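Cellobiose 2-epimerase (Spirochaeta thermophila DSM 6192, PDB 5ZIG) probably catalyses the reversible epimerization of cellobiose to 4-O-beta-D-glucopyranosyl-D-mannose, converting the reducing-end glucose unit into mannose. Local coordinates at residues F103-V106 / P112-R115; A93-T98 / L142-E147; L352-G357 / Y374-M379; G358-A363 / Y384-A389. All coordinates share one frame; numbering follows the deposited sequence.

Contact 1 (F103-V106 / P112-R115); sequences FWSV and PLSR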
loop_
_atom_site.group_PDB
_atom_site.type_symbol
_atom_site.label_atom_id
_atom_site.label_comp_id
_atom_site.label_asym_id
_atom_site.label_seq_id
_atom_site.Cartn_x
_atom_site.Cartn_y
_atom_site.Cartn_z
ATOM N N PHE A 103 -17.505 0.084 7.298
ATOM C CA PHE A 103 -17.837 -1.257 6.827
ATOM C C PHE A 103 -16.825 -1.759 5.793
ATOM O O PHE A 103 -16.214 -0.983 5.057
ATOM C CB PHE A 103 -19.226 -1.276 6.183
ATOM C CG PHE A 103 -20.330 -0.836 7.078
ATOM C CD1 PHE A 103 -20.615 -1.534 8.241
ATOM C CD2 PHE A 103 -21.119 0.255 6.740
ATOM C CE1 PHE A 103 -21.655 -1.127 9.060
ATOM C CE2 PHE A 103 -22.160 0.662 7.557
ATOM C CZ PHE A 103 -22.426 -0.026 8.711
ATOM N N TRP A 104 -16.701 -3.086 5.705
ATOM C CA TRP A 104 -15.784 -3.732 4.770
ATOM C C TRP A 104 -16.243 -3.578 3.316
ATOM O O TRP A 104 -15.419 -3.346 2.418
ATOM C CB TRP A 104 -15.652 -5.216 5.148
ATOM C CG TRP A 104 -14.780 -5.984 4.242
ATOM C CD1 TRP A 104 -15.158 -7.017 3.438
ATOM C CD2 TRP A 104 -13.367 -5.840 4.080
ATOM N NE1 TRP A 104 -14.074 -7.495 2.749
ATOM C CE2 TRP A 104 -12.963 -6.799 3.129
ATOM C CE3 TRP A 104 -12.406 -4.965 4.621
ATOM C CZ2 TRP A 104 -11.643 -6.919 2.697
ATOM C CZ3 TRP A 104 -11.086 -5.095 4.203
ATOM C CH2 TRP A 104 -10.720 -6.071 3.229
ATOM N N SER A 105 -17.542 -3.708 3.071
ATOM C CA SER A 105 -18.023 -3.572 1.704
ATOM C C SER A 105 -19.482 -3.159 1.763
ATOM O O SER A 105 -20.172 -3.407 2.753
ATOM C CB SER A 105 -17.875 -4.872 0.911
ATOM O OG SER A 105 -18.524 -5.944 1.576
ATOM N N VAL A 106 -19.935 -2.517 0.692
ATOM C CA VAL A 106 -21.336 -2.182 0.533
ATOM C C VAL A 106 -21.772 -2.571 -0.868
ATOM O O VAL A 106 -20.955 -2.856 -1.744
ATOM C CB VAL A 106 -21.636 -0.695 0.835
ATOM C CG1 VAL A 106 -21.071 -0.270 2.216
ATOM C CG2 VAL A 106 -21.086 0.199 -0.261
ATOM N N PRO A 112 -25.015 -1.388 3.232
ATOM C CA PRO A 112 -23.934 -2.215 3.785
ATOM C C PRO A 112 -24.053 -3.647 3.285
ATOM O O PRO A 112 -25.147 -4.212 3.231
ATOM C CB PRO A 112 -24.137 -2.116 5.301
ATOM C CG PRO A 112 -24.846 -0.840 5.499
ATOM C CD PRO A 112 -25.748 -0.674 4.294
ATOM N N LEU A 113 -22.917 -4.208 2.856
ATOM C CA LEU A 113 -22.827 -5.629 2.534
ATOM C C LEU A 113 -22.142 -6.340 3.697
ATOM O O LEU A 113 -22.815 -6.845 4.600
ATOM C CB LEU A 113 -22.078 -5.863 1.205
ATOM C CG LEU A 113 -21.979 -7.327 0.751
ATOM C CD1 LEU A 113 -23.204 -8.122 1.152
ATOM C CD2 LEU A 113 -21.828 -7.410 -0.748
ATOM N N SER A 114 -20.812 -6.370 3.699
ATOM C CA SER A 114 -20.070 -6.939 4.818
ATOM C C SER A 114 -19.872 -5.848 5.878
ATOM O O SER A 114 -19.202 -4.838 5.639
ATOM C CB SER A 114 -18.746 -7.523 4.345
ATOM O OG SER A 114 -17.894 -7.810 5.439
ATOM N N ARG A 115 -20.474 -6.044 7.047
ATOM C CA ARG A 115 -20.469 -5.039 8.111
ATOM C C ARG A 115 -19.315 -5.207 9.079
ATOM O O ARG A 115 -19.200 -4.419 10.018
ATOM C CB ARG A 115 -21.820 -5.004 8.873
ATOM C CG ARG A 115 -23.113 -4.965 8.001
ATOM C CD ARG A 115 -24.464 -5.044 8.833
ATOM N NE ARG A 115 -25.592 -4.461 8.100
ATOM C CZ ARG A 115 -26.059 -3.236 8.312
ATOM N NH1 ARG A 115 -25.439 -2.447 9.169
ATOM N NH2 ARG A 115 -27.109 -2.784 7.627
#

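Contact 2 (A93-T98 / L142-E147); sequences ALYDAT and LTLAWE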
loop_
_atom_site.group_PDB
_atom_site.type_symbol
_atom_site.label_atom_id
_atom_site.label_comp_id
_atom_site.label_asym_id
_atom_site.label_seq_id
_atom_site.Cartn_x
_atom_site.Cartn_y
_atom_site.Cartn_z
ATOM N N ALA A 93 -21.680 5.980 2.574
ATOM C CA ALA A 93 -22.009 4.575 2.381
ATOM C C ALA A 93 -21.166 3.658 3.257
ATOM O O ALA A 93 -21.719 2.889 4.055
ATOM C CB ALA A 93 -21.867 4.190 0.900
ATOM N N LEU A 94 -19.830 3.736 3.162
ATOM C CA LEU A 94 -18.984 2.811 3.914
ATOM C C LEU A 94 -18.904 3.150 5.405
ATOM O O LEU A 94 -18.583 2.275 6.226
ATOM C CB LEU A 94 -17.587 2.778 3.282
ATOM C CG LEU A 94 -17.622 2.077 1.910
ATOM C CD1 LEU A 94 -16.571 2.642 0.937
ATOM C CD2 LEU A 94 -17.500 0.539 2.040
ATOM N N TYR A 95 -19.189 4.393 5.770
ATOM C CA TYR A 95 -19.139 4.802 7.164
ATOM C C TYR A 95 -20.326 4.230 7.958
ATOM O O TYR A 95 -21.477 4.297 7.518
ATOM C CB TYR A 95 -19.121 6.330 7.223
ATOM C CG TYR A 95 -18.938 6.911 8.600
ATOM C CD1 TYR A 95 -17.825 6.603 9.356
ATOM C CD2 TYR A 95 -19.894 7.767 9.141
ATOM C CE1 TYR A 95 -17.660 7.140 10.635
ATOM C CE2 TYR A 95 -19.746 8.304 10.396
ATOM C CZ TYR A 95 -18.629 7.998 11.143
ATOM O OH TYR A 95 -18.495 8.547 12.398
ATOM N N ASP A 96 -20.033 3.659 9.127
ATOM C CA ASP A 96 -21.046 3.119 10.035
ATOM C C ASP A 96 -21.449 4.259 10.967
ATOM O O ASP A 96 -20.762 4.543 11.946
ATOM C CB ASP A 96 -20.503 1.897 10.788
ATOM C CG ASP A 96 -21.538 1.260 11.766
ATOM O OD1 ASP A 96 -21.266 0.202 12.382
ATOM O OD2 ASP A 96 -22.618 1.838 11.938
ATOM N N ALA A 97 -22.558 4.932 10.648
ATOM C CA ALA A 97 -22.981 6.072 11.449
ATOM C C ALA A 97 -23.428 5.675 12.850
ATOM O O ALA A 97 -23.527 6.550 13.714
ATOM C CB ALA A 97 -24.108 6.830 10.744
ATOM N N THR A 98 -23.679 4.388 13.095
ATOM C CA THR A 98 -24.106 3.922 14.407
ATOM C C THR A 98 -22.910 3.555 15.283
ATOM O O THR A 98 -22.721 4.125 16.363
ATOM C CB THR A 98 -25.060 2.723 14.260
ATOM O OG1 THR A 98 -26.186 3.095 13.454
ATOM C CG2 THR A 98 -25.537 2.250 15.619
ATOM N N LEU A 142 -10.567 15.131 8.402
ATOM C CA LEU A 142 -9.571 14.908 9.449
ATOM C C LEU A 142 -10.233 14.476 10.756
ATOM O O LEU A 142 -9.714 13.605 11.463
ATOM C CB LEU A 142 -8.713 16.162 9.661
ATOM C CG LEU A 142 -7.422 15.969 10.480
ATOM C CD1 LEU A 142 -6.410 15.122 9.717
ATOM C CD2 LEU A 142 -6.814 17.304 10.865
ATOM N N THR A 143 -11.386 15.054 11.090
ATOM C CA THR A 143 -12.083 14.604 12.293
ATOM C C THR A 143 -12.454 13.127 12.192
ATOM O O THR A 143 -12.300 12.370 13.161
ATOM C CB THR A 143 -13.307 15.479 12.540
ATOM O OG1 THR A 143 -12.859 16.814 12.819
ATOM C CG2 THR A 143 -14.104 14.970 13.731
ATOM N N LEU A 144 -12.876 12.683 11.001
ATOM C CA LEU A 144 -13.201 11.273 10.827
ATOM C C LEU A 144 -11.959 10.395 10.926
ATOM O O LEU A 144 -12.011 9.299 11.496
ATOM C CB LEU A 144 -13.918 11.061 9.497
ATOM C CG LEU A 144 -15.414 11.367 9.615
ATOM C CD1 LEU A 144 -16.036 11.578 8.252
ATOM C CD2 LEU A 144 -16.090 10.218 10.330
ATOM N N ALA A 145 -10.838 10.837 10.373
ATOM C CA ALA A 145 -9.619 10.053 10.540
ATOM C C ALA A 145 -9.269 9.922 12.020
ATOM O O ALA A 145 -8.803 8.870 12.467
ATOM C CB ALA A 145 -8.472 10.687 9.752
ATOM N N TRP A 146 -9.540 10.969 12.802
ATOM C CA TRP A 146 -9.207 10.950 14.228
ATOM C C TRP A 146 -10.126 10.018 15.003
ATOM O O TRP A 146 -9.676 9.309 15.918
ATOM C CB TRP A 146 -9.293 12.360 14.798
ATOM C CG TRP A 146 -8.048 13.155 14.644
ATOM C CD1 TRP A 146 -7.931 14.394 14.078
ATOM C CD2 TRP A 146 -6.730 12.776 15.055
ATOM N NE1 TRP A 146 -6.621 14.815 14.122
ATOM C CE2 TRP A 146 -5.865 13.837 14.714
ATOM C CE3 TRP A 146 -6.195 11.645 15.679
ATOM C CZ2 TRP A 146 -4.512 13.798 14.983
ATOM C CZ3 TRP A 146 -4.851 11.615 15.944
ATOM C CH2 TRP A 146 -4.025 12.682 15.595
ATOM N N GLU A 147 -11.420 10.026 14.664
ATOM C CA GLU A 147 -12.354 9.076 15.255
ATOM C C GLU A 147 -11.919 7.641 14.987
ATOM O O GLU A 147 -11.972 6.785 15.876
ATOM C CB GLU A 147 -13.758 9.319 14.692
ATOM C CG GLU A 147 -14.892 8.585 15.429
ATOM C CD GLU A 147 -16.239 8.749 14.744
ATOM O OE1 GLU A 147 -16.377 8.416 13.544
ATOM O OE2 GLU A 147 -17.168 9.239 15.404
#

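Contact 3 (L352-G357 / Y374-M379); sequences LVDREG and YEKGGM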
loop_
_atom_site.group_PDB
_atom_site.type_symbol
_atom_site.label_atom_id
_atom_site.label_comp_id
_atom_site.label_asym_id
_atom_site.label_seq_id
_atom_site.Cartn_x
_atom_site.Cartn_y
_atom_site.Cartn_z
ATOM N N LEU A 352 3.725 -5.116 -17.859
ATOM C CA LEU A 352 2.572 -4.892 -16.984
ATOM C C LEU A 352 1.672 -3.766 -17.463
ATOM O O LEU A 352 0.500 -3.719 -17.083
ATOM C CB LEU A 352 3.025 -4.597 -15.552
ATOM C CG LEU A 352 3.368 -5.890 -14.822
ATOM C CD1 LEU A 352 4.324 -5.591 -13.680
ATOM C CD2 LEU A 352 2.095 -6.624 -14.316
ATOM N N VAL A 353 2.198 -2.824 -18.243
ATOM C CA VAL A 353 1.347 -1.794 -18.823
ATOM C C VAL A 353 0.488 -2.425 -19.915
ATOM O O VAL A 353 0.992 -3.137 -20.792
ATOM C CB VAL A 353 2.201 -0.633 -19.353
ATOM C CG1 VAL A 353 1.357 0.394 -20.076
ATOM C CG2 VAL A 353 2.922 0.037 -18.207
ATOM N N ASP A 354 -0.801 -2.175 -19.864
ATOM C CA ASP A 354 -1.704 -2.649 -20.850
ATOM C C ASP A 354 -2.083 -1.484 -21.681
ATOM O O ASP A 354 -2.974 -0.784 -21.353
ATOM C CB ASP A 354 -2.947 -3.264 -20.230
ATOM C CG ASP A 354 -3.940 -3.790 -21.261
ATOM O OD1 ASP A 354 -4.990 -4.230 -20.865
ATOM O OD2 ASP A 354 -3.690 -3.765 -22.445
ATOM N N ARG A 355 -1.378 -1.305 -22.787
ATOM C CA ARG A 355 -1.681 -0.229 -23.698
ATOM C C ARG A 355 -2.960 -0.475 -24.534
ATOM O O ARG A 355 -3.564 0.439 -25.024
ATOM C CB ARG A 355 -0.484 0.097 -24.559
ATOM C CG ARG A 355 0.660 0.731 -23.813
ATOM C CD ARG A 355 1.915 0.259 -24.437
ATOM N NE ARG A 355 3.017 0.050 -23.541
ATOM C CZ ARG A 355 3.611 0.985 -22.830
ATOM N NH1 ARG A 355 3.161 2.220 -22.823
ATOM N NH2 ARG A 355 4.634 0.655 -22.094
ATOM N N GLU A 356 -3.363 -1.719 -24.652
ATOM C CA GLU A 356 -4.581 -2.039 -25.344
ATOM C C GLU A 356 -5.836 -1.777 -24.515
ATOM O O GLU A 356 -6.602 -0.928 -24.820
ATOM C CB GLU A 356 -4.570 -3.496 -25.772
ATOM C CG GLU A 356 -3.693 -3.781 -26.949
ATOM C CD GLU A 356 -4.286 -3.280 -28.233
ATOM O OE1 GLU A 356 -5.413 -3.692 -28.588
ATOM O OE2 GLU A 356 -3.600 -2.482 -28.906
ATOM N N GLY A 357 -5.992 -2.523 -23.447
ATOM C CA GLY A 357 -7.140 -2.440 -22.599
ATOM C C GLY A 357 -7.116 -1.477 -21.434
ATOM O O GLY A 357 -8.055 -1.423 -20.684
ATOM N N TYR A 374 -8.203 -12.666 -14.020
ATOM C CA TYR A 374 -8.075 -11.637 -12.990
ATOM C C TYR A 374 -8.694 -10.374 -13.439
ATOM O O TYR A 374 -8.857 -10.141 -14.604
ATOM C CB TYR A 374 -6.633 -11.316 -12.642
ATOM C CG TYR A 374 -5.886 -12.435 -12.057
ATOM C CD1 TYR A 374 -5.822 -12.618 -10.714
ATOM C CD2 TYR A 374 -5.236 -13.300 -12.854
ATOM C CE1 TYR A 374 -5.127 -13.659 -10.187
ATOM C CE2 TYR A 374 -4.573 -14.339 -12.348
ATOM C CZ TYR A 374 -4.520 -14.516 -11.014
ATOM O OH TYR A 374 -3.810 -15.558 -10.566
ATOM N N GLU A 375 -9.040 -9.540 -12.490
ATOM C CA GLU A 375 -9.595 -8.271 -12.836
ATOM C C GLU A 375 -8.571 -7.180 -13.009
ATOM O O GLU A 375 -7.459 -7.289 -12.621
ATOM C CB GLU A 375 -10.644 -7.814 -11.862
ATOM C CG GLU A 375 -10.266 -7.917 -10.428
ATOM C CD GLU A 375 -11.457 -8.280 -9.584
ATOM O OE1 GLU A 375 -12.566 -8.514 -10.104
ATOM O OE2 GLU A 375 -11.261 -8.338 -8.385
ATOM N N LYS A 376 -9.058 -6.147 -13.640
ATOM C CA LYS A 376 -8.352 -4.942 -13.851
ATOM C C LYS A 376 -8.547 -4.038 -12.651
ATOM O O LYS A 376 -7.693 -3.310 -12.306
ATOM C CB LYS A 376 -8.903 -4.229 -15.013
ATOM C CG LYS A 376 -8.096 -4.299 -16.239
ATOM C CD LYS A 376 -6.675 -3.852 -16.092
ATOM C CE LYS A 376 -5.947 -4.378 -17.303
ATOM N NZ LYS A 376 -6.549 -3.846 -18.525
ATOM N N GLY A 377 -9.727 -4.072 -12.068
ATOM C CA GLY A 377 -10.063 -3.304 -10.903
ATOM C C GLY A 377 -11.054 -4.033 -10.034
ATOM O O GLY A 377 -11.863 -4.708 -10.548
ATOM N N GLY A 378 -10.951 -3.904 -8.727
ATOM C CA GLY A 378 -11.900 -4.554 -7.838
ATOM C C GLY A 378 -11.540 -4.373 -6.381
ATOM O O GLY A 378 -10.908 -3.386 -6.000
ATOM N N MET A 379 -11.947 -5.349 -5.574
ATOM C CA MET A 379 -11.688 -5.296 -4.139
ATOM C C MET A 379 -10.199 -5.271 -3.842
ATOM O O MET A 379 -9.781 -4.770 -2.794
ATOM C CB MET A 379 -12.332 -6.493 -3.439
ATOM C CG MET A 379 -13.835 -6.581 -3.606
ATOM S SD MET A 379 -14.670 -5.772 -2.240
ATOM C CE MET A 379 -13.971 -6.638 -0.825
#

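Contact 4 (G358-A363 / Y384-A389); sequences GEWFWA and YHNSRA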
loop_
_atom_site.group_PDB
_atom_site.type_symbol
_atom_site.label_atom_id
_atom_site.label_comp_id
_atom_site.label_asym_id
_atom_site.label_seq_id
_atom_site.Cartn_x
_atom_site.Cartn_y
_atom_site.Cartn_z
ATOM N N GLY A 358 -6.021 -0.760 -21.264
ATOM C CA GLY A 358 -5.899 0.226 -20.211
ATOM C C GLY A 358 -5.275 -0.230 -18.919
ATOM O O GLY A 358 -5.197 -1.373 -18.662
ATOM N N GLU A 359 -4.760 0.718 -18.157
ATOM C CA GLU A 359 -4.104 0.488 -16.880
ATOM C C GLU A 359 -2.984 -0.544 -16.919
ATOM O O GLU A 359 -2.292 -0.676 -17.854
ATOM C CB GLU A 359 -5.153 0.116 -15.822
ATOM C CG GLU A 359 -5.176 0.924 -14.566
ATOM C CD GLU A 359 -4.348 0.323 -13.466
ATOM O OE1 GLU A 359 -3.902 -0.799 -13.553
ATOM O OE2 GLU A 359 -4.132 0.996 -12.504
ATOM N N TRP A 360 -2.837 -1.273 -15.850
ATOM C CA TRP A 360 -1.872 -2.308 -15.703
ATOM C C TRP A 360 -2.504 -3.672 -15.464
ATOM O O TRP A 360 -3.497 -3.778 -14.825
ATOM C CB TRP A 360 -0.936 -2.016 -14.522
ATOM C CG TRP A 360 -0.036 -0.777 -14.543
ATOM C CD1 TRP A 360 -0.134 0.307 -15.332
ATOM C CD2 TRP A 360 1.066 -0.519 -13.697
ATOM N NE1 TRP A 360 0.792 1.193 -15.056
ATOM C CE2 TRP A 360 1.575 0.714 -14.060
ATOM C CE3 TRP A 360 1.674 -1.210 -12.680
ATOM C CZ2 TRP A 360 2.665 1.265 -13.435
ATOM C CZ3 TRP A 360 2.748 -0.659 -12.082
ATOM C CH2 TRP A 360 3.227 0.560 -12.457
ATOM N N PHE A 361 -1.940 -4.713 -16.040
ATOM C CA PHE A 361 -2.386 -6.060 -15.728
ATOM C C PHE A 361 -2.183 -6.349 -14.246
ATOM O O PHE A 361 -1.269 -5.818 -13.614
ATOM C CB PHE A 361 -1.638 -7.066 -16.592
ATOM C CG PHE A 361 -1.996 -6.975 -18.068
ATOM C CD1 PHE A 361 -1.026 -6.709 -19.037
ATOM C CD2 PHE A 361 -3.312 -7.136 -18.479
ATOM C CE1 PHE A 361 -1.372 -6.621 -20.391
ATOM C CE2 PHE A 361 -3.662 -7.051 -19.828
ATOM C CZ PHE A 361 -2.690 -6.798 -20.783
ATOM N N TRP A 362 -3.085 -7.162 -13.673
ATOM C CA TRP A 362 -2.856 -7.675 -12.322
ATOM C C TRP A 362 -1.545 -8.455 -12.238
ATOM O O TRP A 362 -0.823 -8.365 -11.241
ATOM C CB TRP A 362 -4.022 -8.574 -11.899
ATOM C CG TRP A 362 -3.800 -9.229 -10.568
ATOM C CD1 TRP A 362 -2.959 -10.273 -10.287
ATOM C CD2 TRP A 362 -4.450 -8.896 -9.337
ATOM N NE1 TRP A 362 -3.031 -10.594 -8.956
ATOM C CE2 TRP A 362 -3.945 -9.770 -8.349
ATOM C CE3 TRP A 362 -5.419 -7.950 -8.978
ATOM C CZ2 TRP A 362 -4.354 -9.711 -7.019
ATOM C CZ3 TRP A 362 -5.824 -7.889 -7.649
ATOM C CH2 TRP A 362 -5.288 -8.768 -6.687
ATOM N N ALA A 363 -1.242 -9.250 -13.266
ATOM C CA ALA A 363 -0.076 -10.124 -13.246
ATOM C C ALA A 363 0.228 -10.645 -14.650
ATOM O O ALA A 363 -0.653 -10.743 -15.515
ATOM C CB ALA A 363 -0.274 -11.292 -12.278
ATOM N N TYR A 384 -3.888 2.819 -6.201
ATOM C CA TYR A 384 -2.882 3.172 -5.234
ATOM C C TYR A 384 -1.447 2.691 -5.399
ATOM O O TYR A 384 -0.590 3.474 -5.411
ATOM C CB TYR A 384 -3.434 2.912 -3.832
ATOM C CG TYR A 384 -2.518 2.447 -2.781
ATOM C CD1 TYR A 384 -1.893 3.323 -1.940
ATOM C CD2 TYR A 384 -2.357 1.140 -2.572
ATOM C CE1 TYR A 384 -1.092 2.874 -0.929
ATOM C CE2 TYR A 384 -1.597 0.675 -1.566
ATOM C CZ TYR A 384 -0.954 1.539 -0.738
ATOM O OH TYR A 384 -0.209 0.990 0.235
ATOM N N HIS A 385 -1.208 1.422 -5.533
ATOM C CA HIS A 385 0.131 0.909 -5.634
ATOM C C HIS A 385 0.947 1.561 -6.776
ATOM O O HIS A 385 2.023 2.052 -6.556
ATOM C CB HIS A 385 0.098 -0.607 -5.737
ATOM C CG HIS A 385 -0.052 -1.336 -4.432
ATOM N ND1 HIS A 385 0.951 -1.445 -3.511
ATOM C CD2 HIS A 385 -1.081 -2.043 -3.931
ATOM C CE1 HIS A 385 0.546 -2.167 -2.497
ATOM N NE2 HIS A 385 -0.677 -2.554 -2.732
ATOM N N ASN A 386 0.378 1.580 -7.961
ATOM C CA ASN A 386 1.022 2.143 -9.116
ATOM C C ASN A 386 1.098 3.668 -9.131
ATOM O O ASN A 386 2.122 4.167 -9.458
ATOM C CB ASN A 386 0.542 1.523 -10.450
ATOM C CG ASN A 386 -0.934 1.716 -10.731
ATOM O OD1 ASN A 386 -1.620 2.425 -10.046
ATOM N ND2 ASN A 386 -1.402 1.086 -11.796
ATOM N N SER A 387 0.049 4.382 -8.762
ATOM C CA SER A 387 0.125 5.803 -8.688
ATOM C C SER A 387 1.164 6.192 -7.649
ATOM O O SER A 387 1.915 7.086 -7.880
ATOM C CB SER A 387 -1.140 6.464 -8.286
ATOM O OG SER A 387 -2.071 6.527 -9.299
ATOM N N ARG A 388 1.133 5.568 -6.481
ATOM C CA ARG A 388 2.141 5.881 -5.481
ATOM C C ARG A 388 3.542 5.680 -6.038
ATOM O O ARG A 388 4.435 6.503 -5.802
ATOM C CB ARG A 388 1.962 5.017 -4.235
ATOM C CG ARG A 388 2.942 5.396 -3.093
ATOM C CD ARG A 388 2.542 4.787 -1.744
ATOM N NE ARG A 388 2.692 3.329 -1.726
ATOM C CZ ARG A 388 2.566 2.557 -0.641
ATOM N NH1 ARG A 388 2.304 3.091 0.549
ATOM N NH2 ARG A 388 2.700 1.242 -0.745
ATOM N N ALA A 389 3.755 4.572 -6.753
ATOM C CA ALA A 389 5.082 4.257 -7.255
ATOM C C ALA A 389 5.551 5.325 -8.212
ATOM O O ALA A 389 6.732 5.660 -8.232
ATOM C CB ALA A 389 5.088 2.882 -7.921
#

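Contact 1 (F103-V106 / P112-R115)
With CG anti to the carbonyl carbon (chi1 -59°), Phe103 carries its ring out to Pro112 and Arg115, whereas Ser105 tucks OG between its own N and carbonyl carbon (chi1 55°), facing the backbone of Ser114. Pro112 CB lies 4.1 Å from the centroid of the Phe103 ring, over one face, in a CH-pi contact to which a stiff, apolar proline is well suited. Arg115 runs alongside the ring with CB 3.7 Å from Phe103 CD1, its guanidinium plane steeply inclined to the ring; NH1 forms a salt bridge with Glu170. Val106 and Pro112 form a single bridge nearby. Further backbone bonds join the two segments: Leu113 N donates to Ser105 O (2.9 Å), and Ser105 N reaches a lone pair of Ser114 O in the carbonyl plane (3.3 Å). Trp104 N adds a weak bond of 3.1 Å to Ser114 O. Ser114 N donates to Ser105 OG at 3.2 Å, so serine supplies an acceptor just where the pairing becomes irregular. Through these bonds Leu113 and Ser114 both face Ser105, a classic beta bulge in a hairpin-like excursion between helices 77-94 and 119-136 of the (alpha/alpha)6 barrel.

Contact 2 (A93-T98 / L142-E147)
Tyr95, just past helix 77-94 of the (alpha/alpha)6 barrel, links the end of that helix to helix 139-156 at the surface, its side chain crossing Glu147 at about a right angle. Glu147 and Leu144 lie one turn apart on helix 139-156, which lets both address the same ring. The Glu147 carboxylate is nearly coplanar with the Tyr95 ring, 16° between the planes, and OE1 comes in at the ring edge to accept from Tyr95 OH. At 2.4 Å between Tyr95 OH and Glu147 OE1 this hydrogen bond is very short, and its exact length is doubtful. Leu144 approaches obliquely instead, its CD2 methyl 3.5 Å from Tyr95 CE1, giving the ring carbons an apolar neighbour. Tyrosine suits the place because one flat side chain offers both a greasy surface and a polar end. A chi1 of -174°, CG opposite the backbone N, carries the ring to helix 139-156. Arg100 forms a salt bridge with Glu147 OE2 and a weak hydrogen bond with Tyr95 OH; the arginine's charge would tend to keep Glu147 ionised. The loop behind Tyr95 is shaped by an Asx turn, in which Thr98 N donates to Asp96 OD2 at 3.0 Å.

Contact 3 (L352-G357 / Y374-M379)
Gly357 and Lys376 have CA atoms 9.2 Å apart, the closest pair of CA atoms across the two segments, so these irregular segments meet through a side chain that bridges the gap. Lysine has the necessary length. Its chain bends at chi2 (-55°) and chi4 (59°), bringing NZ to 2.8 Å from Asp354 OD1 in a salt bridge. The two side chains cross at about a right angle, and NZ meets OD1 on the anti side, a little out of the carboxylate plane. That leaves the other oxygen to a different task: Asp354 OD2 accepts from Gly357 N at 2.8 Å, the donor coming from above the carboxylate plane. One aspartate thus joins the two loops with OD1 and folds its own loop with OD2, and this pair of bonds should limit rotation of the carboxylate. Glycine fits the turn closely, since Gly357 CA lies only 3.3 Å from Asp354 OD1 and, having no CB, does not run into that oxygen. Both Asp354 and Lys376 are buried, where their opposite charges would favour the ionised form of each. The lysine has a second acceptor in Gly358 O, and Phe361 packs against both Asp354 and Lys376. On its own side, Lys376 forms a classic beta bulge with Gly377, both facing Ile45. The arrangement joins the loop following helix 336-352 to the loop that leads into helix 384-402, at one end of the (alpha/alpha)6 barrel. On one side of the salt bridge stands this bulge, and on the other an Asx motif made by Asp354 with the amide three residues on.

Contact 4 (G358-A363 / Y384-A389)
Helix 384-402 of the (alpha/alpha)6 barrel meets the loop that follows helix 336-352 through Asn386, which is held by Glu359 and lies against Trp360. Asn386 ND2 donates to Glu359 OE2 at 2.8 Å in a nearly straight bond (168°). The acceptor lies in the amide plane, but the donor stands above the carboxylate plane. The same side chain covers one face of the indole: Asn386 CB is 3.4 Å from the centroid of the Trp360 six-membered ring, a CH-pi contact close to the ring normal, and ND2 is 3.5 Å from Trp360 CD2. The amide plane is steeply inclined to the ring, at 80°. Asn386 takes up this position with CG between its own N and carbonyl carbon (chi1 61°), and OD1 receives a weak bond from Ser387 N. Asparagine is short enough to lie against the face of the indole while still offering an N-H to the glutamate. Glu359 bends at chi2 and folds back, so that OE1 accepts from Trp360 N at 2.6 Å, binding the carboxylate to its own loop. Its buried charge is further met by Lys381 at OE1 and by Trp30 NE1 at OE2; Trp360 NE1 bonds to Gln21 OE1 of helix 7-31. On the same helix, Arg388 forms salt bridges with Glu199, Glu256 and Glu320, and His385 bonds to Glu320. Asn386 is thus the point where the loop packs onto an inner-facing, polar helix of an (alpha/alpha)6 barrel, the fold of the N-acylglucosamine 2-epimerase family.

Contact 1 is nested along the chain within the loop closed by contact 2, and both lie on one flank of the barrel with centres about 14 Å apart. A probable hydrogen bond from Phe103 N to Leu94 O ties the residues leading into strand 105-106 to the end of helix 77-94. Contacts 3 and 4 follow later, crossing in sequence with centres about 8 Å apart, so the long connection between helices 336-352 and 384-402 is folded back on itself. The two groups are about 25 to 31 Å apart by centres, yet Trp104 touches Met379, bringing contact 1 against contact 3. The helical barrel therefore has its connecting loops packed on one another as well as on its helices.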